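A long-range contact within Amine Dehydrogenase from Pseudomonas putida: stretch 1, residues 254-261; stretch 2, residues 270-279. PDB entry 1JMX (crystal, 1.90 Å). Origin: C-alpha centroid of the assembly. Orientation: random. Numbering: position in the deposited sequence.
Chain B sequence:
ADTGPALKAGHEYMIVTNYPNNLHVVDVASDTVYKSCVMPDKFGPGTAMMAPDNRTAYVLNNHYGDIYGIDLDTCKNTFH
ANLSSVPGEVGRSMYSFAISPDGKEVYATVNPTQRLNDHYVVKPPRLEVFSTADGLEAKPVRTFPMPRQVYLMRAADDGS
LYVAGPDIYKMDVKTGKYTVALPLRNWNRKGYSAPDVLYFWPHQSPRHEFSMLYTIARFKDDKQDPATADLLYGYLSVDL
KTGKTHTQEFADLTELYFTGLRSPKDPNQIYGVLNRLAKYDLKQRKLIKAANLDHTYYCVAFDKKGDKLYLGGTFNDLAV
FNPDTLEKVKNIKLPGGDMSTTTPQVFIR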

ATOM      1  N   THR B 254      17.289 -10.593 -14.528  1.00 22.99           N
ATOM      2  CA  THR B 254      17.941 -10.805 -13.226  1.00 21.91           C
ATOM      3  C   THR B 254      17.654  -9.603 -12.313  1.00 22.04           C
ATOM      4  O   THR B 254      17.801  -9.685 -11.092  1.00 22.08           O
ATOM      5  CB  THR B 254      19.471 -10.997 -13.355  1.00 20.71           C
ATOM      6  OG1 THR B 254      20.069  -9.848 -13.972  1.00 19.61           O
ATOM      7  CG2 THR B 254      19.776 -12.230 -14.173  1.00 21.61           C
ATOM      8  N   GLU B 255      17.231  -8.499 -12.933  1.00 21.03           N
ATOM      9  CA  GLU B 255      16.893  -7.248 -12.250  1.00 18.63           C
ATOM     10  C   GLU B 255      15.950  -6.448 -13.154  1.00 19.16           C
ATOM     11  O   GLU B 255      15.807  -6.749 -14.345  1.00 19.57           O
ATOM     12  CB  GLU B 255      18.151  -6.422 -11.965  1.00 16.91           C
ATOM     13  CG  GLU B 255      18.948  -6.031 -13.207  1.00 18.39           C
ATOM     14  CD  GLU B 255      20.144  -5.132 -12.908  1.00 18.50           C
ATOM     15  OE1 GLU B 255      21.031  -5.021 -13.777  1.00 19.96           O
ATOM     16  OE2 GLU B 255      20.197  -4.515 -11.824  1.00 21.14           O
ATOM     17  N   LEU B 256      15.322  -5.421 -12.594  1.00 18.51           N
ATOM     18  CA  LEU B 256      14.398  -4.595 -13.354  1.00 16.54           C
ATOM     19  C   LEU B 256      15.033  -3.316 -13.882  1.00 15.67           C
ATOM     20  O   LEU B 256      15.964  -2.779 -13.278  1.00 14.63           O
ATOM     21  CB  LEU B 256      13.182  -4.230 -12.503  1.00 16.42           C
ATOM     22  CG  LEU B 256      12.303  -5.347 -11.937  1.00 16.84           C
ATOM     23  CD1 LEU B 256      11.184  -4.711 -11.115  1.00 18.52           C
ATOM     24  CD2 LEU B 256      11.730  -6.218 -13.053  1.00 16.18           C
ATOM     25  N   TYR B 257      14.517  -2.860 -15.029  1.00 16.29           N
ATOM     26  CA  TYR B 257      14.940  -1.624 -15.698  1.00 15.01           C
ATOM     27  C   TYR B 257      13.647  -0.877 -16.046  1.00 14.83           C
ATOM     28  O   TYR B 257      12.660  -1.498 -16.443  1.00 14.08           O
ATOM     29  CB  TYR B 257      15.699  -1.914 -17.004  1.00 15.12           C
ATOM     30  CG  TYR B 257      16.908  -2.809 -16.856  1.00 17.02           C
ATOM     31  CD1 TYR B 257      16.981  -4.018 -17.539  1.00 17.21           C
ATOM     32  CD2 TYR B 257      17.950  -2.473 -15.989  1.00 17.80           C
ATOM     33  CE1 TYR B 257      18.050  -4.880 -17.361  1.00 18.21           C
ATOM     34  CE2 TYR B 257      19.029  -3.324 -15.803  1.00 20.46           C
ATOM     35  CZ  TYR B 257      19.069  -4.533 -16.493  1.00 19.66           C
ATOM     36  OH  TYR B 257      20.123  -5.396 -16.307  1.00 21.65           O
ATOM     37  N   PHE B 258      13.630   0.437 -15.847  1.00 13.18           N
ATOM     38  CA  PHE B 258      12.452   1.239 -16.172  1.00 13.89           C
ATOM     39  C   PHE B 258      12.506   1.731 -17.620  1.00 12.92           C
ATOM     40  O   PHE B 258      11.510   1.687 -18.342  1.00 13.49           O
ATOM     41  CB  PHE B 258      12.310   2.411 -15.205  1.00 13.06           C
ATOM     42  CG  PHE B 258      11.444   2.112 -14.014  1.00 13.89           C
ATOM     43  CD1 PHE B 258      10.988   0.815 -13.770  1.00 14.29           C
ATOM     44  CD2 PHE B 258      11.076   3.128 -13.139  1.00 14.14           C
ATOM     45  CE1 PHE B 258      10.174   0.537 -12.668  1.00 15.44           C
ATOM     46  CE2 PHE B 258      10.260   2.865 -12.031  1.00 15.52           C
ATOM     47  CZ  PHE B 258       9.808   1.568 -11.797  1.00 14.40           C
ATOM     48  N   THR B 259      13.678   2.210 -18.026  1.00 12.98           N
ATOM     49  CA  THR B 259      13.892   2.687 -19.385  1.00 12.38           C
ATOM     50  C   THR B 259      15.141   2.041 -19.973  1.00 14.06           C
ATOM     51  O   THR B 259      16.030   1.575 -19.246  1.00 12.11           O
ATOM     52  CB  THR B 259      14.065   4.210 -19.463  1.00 11.40           C
ATOM     53  OG1 THR B 259      15.236   4.593 -18.742  1.00 11.60           O
ATOM     54  CG2 THR B 259      12.864   4.928 -18.897  1.00  8.81           C
ATOM     55  N   GLY B 260      15.188   2.014 -21.301  1.00 13.67           N
ATOM     56  CA  GLY B 260      16.315   1.442 -22.000  1.00 13.38           C
ATOM     57  C   GLY B 260      16.406   2.038 -23.380  1.00 13.14           C
ATOM     58  O   GLY B 260      15.388   2.238 -24.029  1.00 14.44           O
ATOM     59  N   LEU B 261      17.619   2.375 -23.805  1.00 13.54           N
ATOM     60  CA  LEU B 261      17.854   2.942 -25.132  1.00 13.79           C
ATOM     61  C   LEU B 261      19.037   2.306 -25.826  1.00 15.01           C
ATOM     62  O   LEU B 261      20.012   1.882 -25.197  1.00 13.13           O
ATOM     63  CB  LEU B 261      18.125   4.452 -25.073  1.00 11.38           C
ATOM     64  CG  LEU B 261      16.989   5.467 -24.965  1.00 11.84           C
ATOM     65  CD1 LEU B 261      17.583   6.861 -24.997  1.00 10.22           C
ATOM     66  CD2 LEU B 261      15.975   5.278 -26.094  1.00  9.46           C
ATOM     67  N   ILE B 270      22.364  -1.986 -25.969  1.00 20.78           N
ATOM     68  CA  ILE B 270      21.201  -1.388 -25.336  1.00 20.96           C
ATOM     69  C   ILE B 270      21.519  -1.173 -23.849  1.00 19.14           C
ATOM     70  O   ILE B 270      22.106  -2.040 -23.191  1.00 18.82           O
ATOM     71  CB  ILE B 270      19.929  -2.259 -25.512  1.00 22.70           C
ATOM     72  CG1 ILE B 270      18.699  -1.491 -25.006  1.00 23.59           C
ATOM     73  CG2 ILE B 270      20.090  -3.593 -24.791  1.00 23.64           C
ATOM     74  CD1 ILE B 270      17.403  -2.179 -25.262  1.00 23.59           C
ATOM     75  N   TYR B 271      21.192   0.019 -23.359  1.00 17.30           N
ATOM     76  CA  TYR B 271      21.436   0.394 -21.973  1.00 16.21           C
ATOM     77  C   TYR B 271      20.135   0.559 -21.195  1.00 15.60           C
ATOM     78  O   TYR B 271      19.311   1.393 -21.552  1.00 15.74           O
ATOM     79  CB  TYR B 271      22.197   1.716 -21.920  1.00 15.70           C
ATOM     80  CG  TYR B 271      23.552   1.712 -22.583  1.00 16.91           C
ATOM     81  CD1 TYR B 271      24.700   2.011 -21.852  1.00 18.03           C
ATOM     82  CD2 TYR B 271      23.689   1.455 -23.945  1.00 16.97           C
ATOM     83  CE1 TYR B 271      25.952   2.060 -22.460  1.00 18.74           C
ATOM     84  CE2 TYR B 271      24.934   1.500 -24.562  1.00 17.49           C
ATOM     85  CZ  TYR B 271      26.062   1.805 -23.815  1.00 18.54           C
ATOM     86  OH  TYR B 271      27.301   1.868 -24.419  1.00 19.27           O
ATOM     87  N   GLY B 272      19.969  -0.220 -20.129  1.00 14.96           N
ATOM     88  CA  GLY B 272      18.778  -0.131 -19.296  1.00 14.07           C
ATOM     89  C   GLY B 272      19.139   0.434 -17.933  1.00 13.32           C
ATOM     90  O   GLY B 272      20.293   0.338 -17.526  1.00 12.75           O
ATOM     91  N   VAL B 273      18.166   0.989 -17.208  1.00 13.61           N
ATOM     92  CA  VAL B 273      18.452   1.578 -15.898  1.00 12.95           C
ATOM     93  C   VAL B 273      17.303   1.562 -14.879  1.00 13.43           C
ATOM     94  O   VAL B 273      16.133   1.546 -15.243  1.00 12.57           O
ATOM     95  CB  VAL B 273      18.949   3.062 -16.056  1.00 13.60           C
ATOM     96  CG1 VAL B 273      17.803   3.970 -16.476  1.00 12.05           C
ATOM     97  CG2 VAL B 273      19.594   3.572 -14.766  1.00 10.27           C
ATOM     98  N   LEU B 274      17.686   1.524 -13.604  1.00 13.76           N
ATOM     99  CA  LEU B 274      16.790   1.578 -12.449  1.00 13.57           C
ATOM    100  C   LEU B 274      17.706   1.674 -11.231  1.00 13.82           C
ATOM    101  O   LEU B 274      18.081   2.771 -10.838  1.00 13.24           O
ATOM    102  CB  LEU B 274      15.840   0.376 -12.361  1.00 13.99           C
ATOM    103  CG  LEU B 274      14.550   0.527 -11.523  1.00 14.73           C
ATOM    104  CD1 LEU B 274      14.760   0.195 -10.070  1.00 15.48           C
ATOM    105  CD2 LEU B 274      13.984   1.927 -11.657  1.00 14.46           C
ATOM    106  N   ASN B 275      18.107   0.534 -10.670  1.00 15.24           N
ATOM    107  CA  ASN B 275      19.009   0.520  -9.515  1.00 16.11           C
ATOM    108  C   ASN B 275      20.458   0.373  -9.970  1.00 16.17           C
ATOM    109  O   ASN B 275      21.378   0.826  -9.296  1.00 17.82           O
ATOM    110  CB  ASN B 275      18.608  -0.560  -8.512  1.00 14.31           C
ATOM    111  CG  ASN B 275      17.375  -0.169  -7.709  1.00 16.11           C
ATOM    112  OD1 ASN B 275      17.025   1.008  -7.627  1.00 15.10           O
ATOM    113  ND2 ASN B 275      16.716  -1.155  -7.109  1.00 16.41           N
ATOM    114  N   ARG B 276      20.642  -0.255 -11.128  1.00 15.87           N
ATOM    115  CA  ARG B 276      21.954  -0.414 -11.749  1.00 15.95           C
ATOM    116  C   ARG B 276      21.806   0.033 -13.197  1.00 15.60           C
ATOM    117  O   ARG B 276      20.703   0.036 -13.742  1.00 16.50           O
ATOM    118  CB  ARG B 276      22.411  -1.879 -11.756  1.00 16.40           C
ATOM    119  CG  ARG B 276      22.972  -2.398 -10.448  1.00 17.33           C
ATOM    120  CD  ARG B 276      23.924  -3.565 -10.697  1.00 17.42           C
ATOM    121  NE  ARG B 276      23.364  -4.535 -11.637  1.00 19.06           N
ATOM    122  CZ  ARG B 276      24.009  -5.608 -12.088  1.00 20.04           C
ATOM    123  NH1 ARG B 276      25.246  -5.866 -11.682  1.00 19.90           N
ATOM    124  NH2 ARG B 276      23.434  -6.407 -12.975  1.00 20.31           N
ATOM    125  N   LEU B 277      22.910   0.437 -13.810  1.00 15.71           N
ATOM    126  CA  LEU B 277      22.898   0.830 -15.210  1.00 15.74           C
ATOM    127  C   LEU B 277      23.533  -0.373 -15.904  1.00 15.89           C
ATOM    128  O   LEU B 277      24.687  -0.691 -15.643  1.00 17.79           O
ATOM    129  CB  LEU B 277      23.765   2.076 -15.425  1.00 16.32           C
ATOM    130  CG  LEU B 277      23.502   3.039 -16.599  1.00 18.00           C
ATOM    131  CD1 LEU B 277      24.749   3.885 -16.826  1.00 17.28           C
ATOM    132  CD2 LEU B 277      23.149   2.311 -17.878  1.00 17.42           C
ATOM    133  N   ALA B 278      22.781  -1.073 -16.744  1.00 15.33           N
ATOM    134  CA  ALA B 278      23.326  -2.239 -17.428  1.00 15.51           C
ATOM    135  C   ALA B 278      23.538  -2.006 -18.918  1.00 17.32           C
ATOM    136  O   ALA B 278      22.755  -1.324 -19.573  1.00 17.55           O
ATOM    137  CB  ALA B 278      22.451  -3.450 -17.199  1.00 15.43           C
ATOM    138  N   LYS B 279      24.589  -2.628 -19.441  1.00 17.09           N
ATOM    139  CA  LYS B 279      24.984  -2.520 -20.838  1.00 17.29           C
ATOM    140  C   LYS B 279      24.864  -3.915 -21.432  1.00 17.47           C
ATOM    141  O   LYS B 279      25.516  -4.839 -20.959  1.00 18.05           O
ATOM    142  CB  LYS B 279      26.438  -2.038 -20.894  1.00 18.26           C
ATOM    143  CG  LYS B 279      26.967  -1.711 -22.257  1.00 18.71           C
ATOM    144  CD  LYS B 279      28.317  -1.026 -22.118  1.00 20.61           C
ATOM    145  CE  LYS B 279      28.951  -0.795 -23.482  1.00 21.85           C
ATOM    146  NZ  LYS B 279      30.214  -0.012 -23.396  1.00 23.86           N
TER
HETATM  147  O   HOH W   1      18.104  -2.071 -11.815  1.00 23.44           O

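The two stretches bury 615 Å² between them, and backbone pairing forms the base of the contact. The strand through Gly260 and Leu261 runs antiparallel to the one through Tyr271 and Gly272, with 163° between their N-to-C directions. Leu261 and Tyr271 bond reciprocally, Leu261 N to Tyr271 O at 3.0 Å and Tyr271 N to Leu261 O at 2.9 Å. Further along, Val273 N donates to Thr259 O (3.0 Å), and Val273 O accepts from Phe258 N (2.8 Å), where the chain turns a corner. Between these bonds Gly260 faces Gly272 with only 4.0 Å between their CA atoms, and Gly260 CA lies 3.0 Å from Tyr271 O in a CA-H...O contact. Absence of a side chain matters at Gly272: a CB there would stand 2.9 Å from Tyr257 CG, so the glycine leaves room for the tyrosine ring.

Polar side chains tie the other end. The partly exposed Glu255 and Arg276 form a salt bridge, with Arg276 NH2 2.9 Å from Glu255 OE1 and Arg276 NE 3.2 Å from Glu255 OE2; a weak bond also joins Arg276 NE to Glu255 OE1 (3.2 Å). The carboxylate approaches the guanidinium edge, where its N-H groups point. Buried Tyr257 steadies the acid by donating from OH to Glu255 OE1 (2.7 Å). Water 1 bridges the stretches, donating to Leu256 O (2.7 Å) and Glu255 OE2 (3.2 Å) while accepting from Asn275 N (2.8 Å).

Apolar contacts add to these bonds. The small Ala278 side chain points toward stretch 1 and lets the Tyr257 ring come close, with Tyr257 CZ 3.6 Å from Ala278 CB. Leu274, also directed toward stretch 1, lays CD2 over one face of Phe258, 3.6 Å from the centroid of that ring, in a CH-pi contact. On the sheet face shared by Thr259 and Val273, Thr259 OG1 lies 3.5 Å from Val273 CG1, while its hydrogen bonding is satisfied elsewhere in the structure.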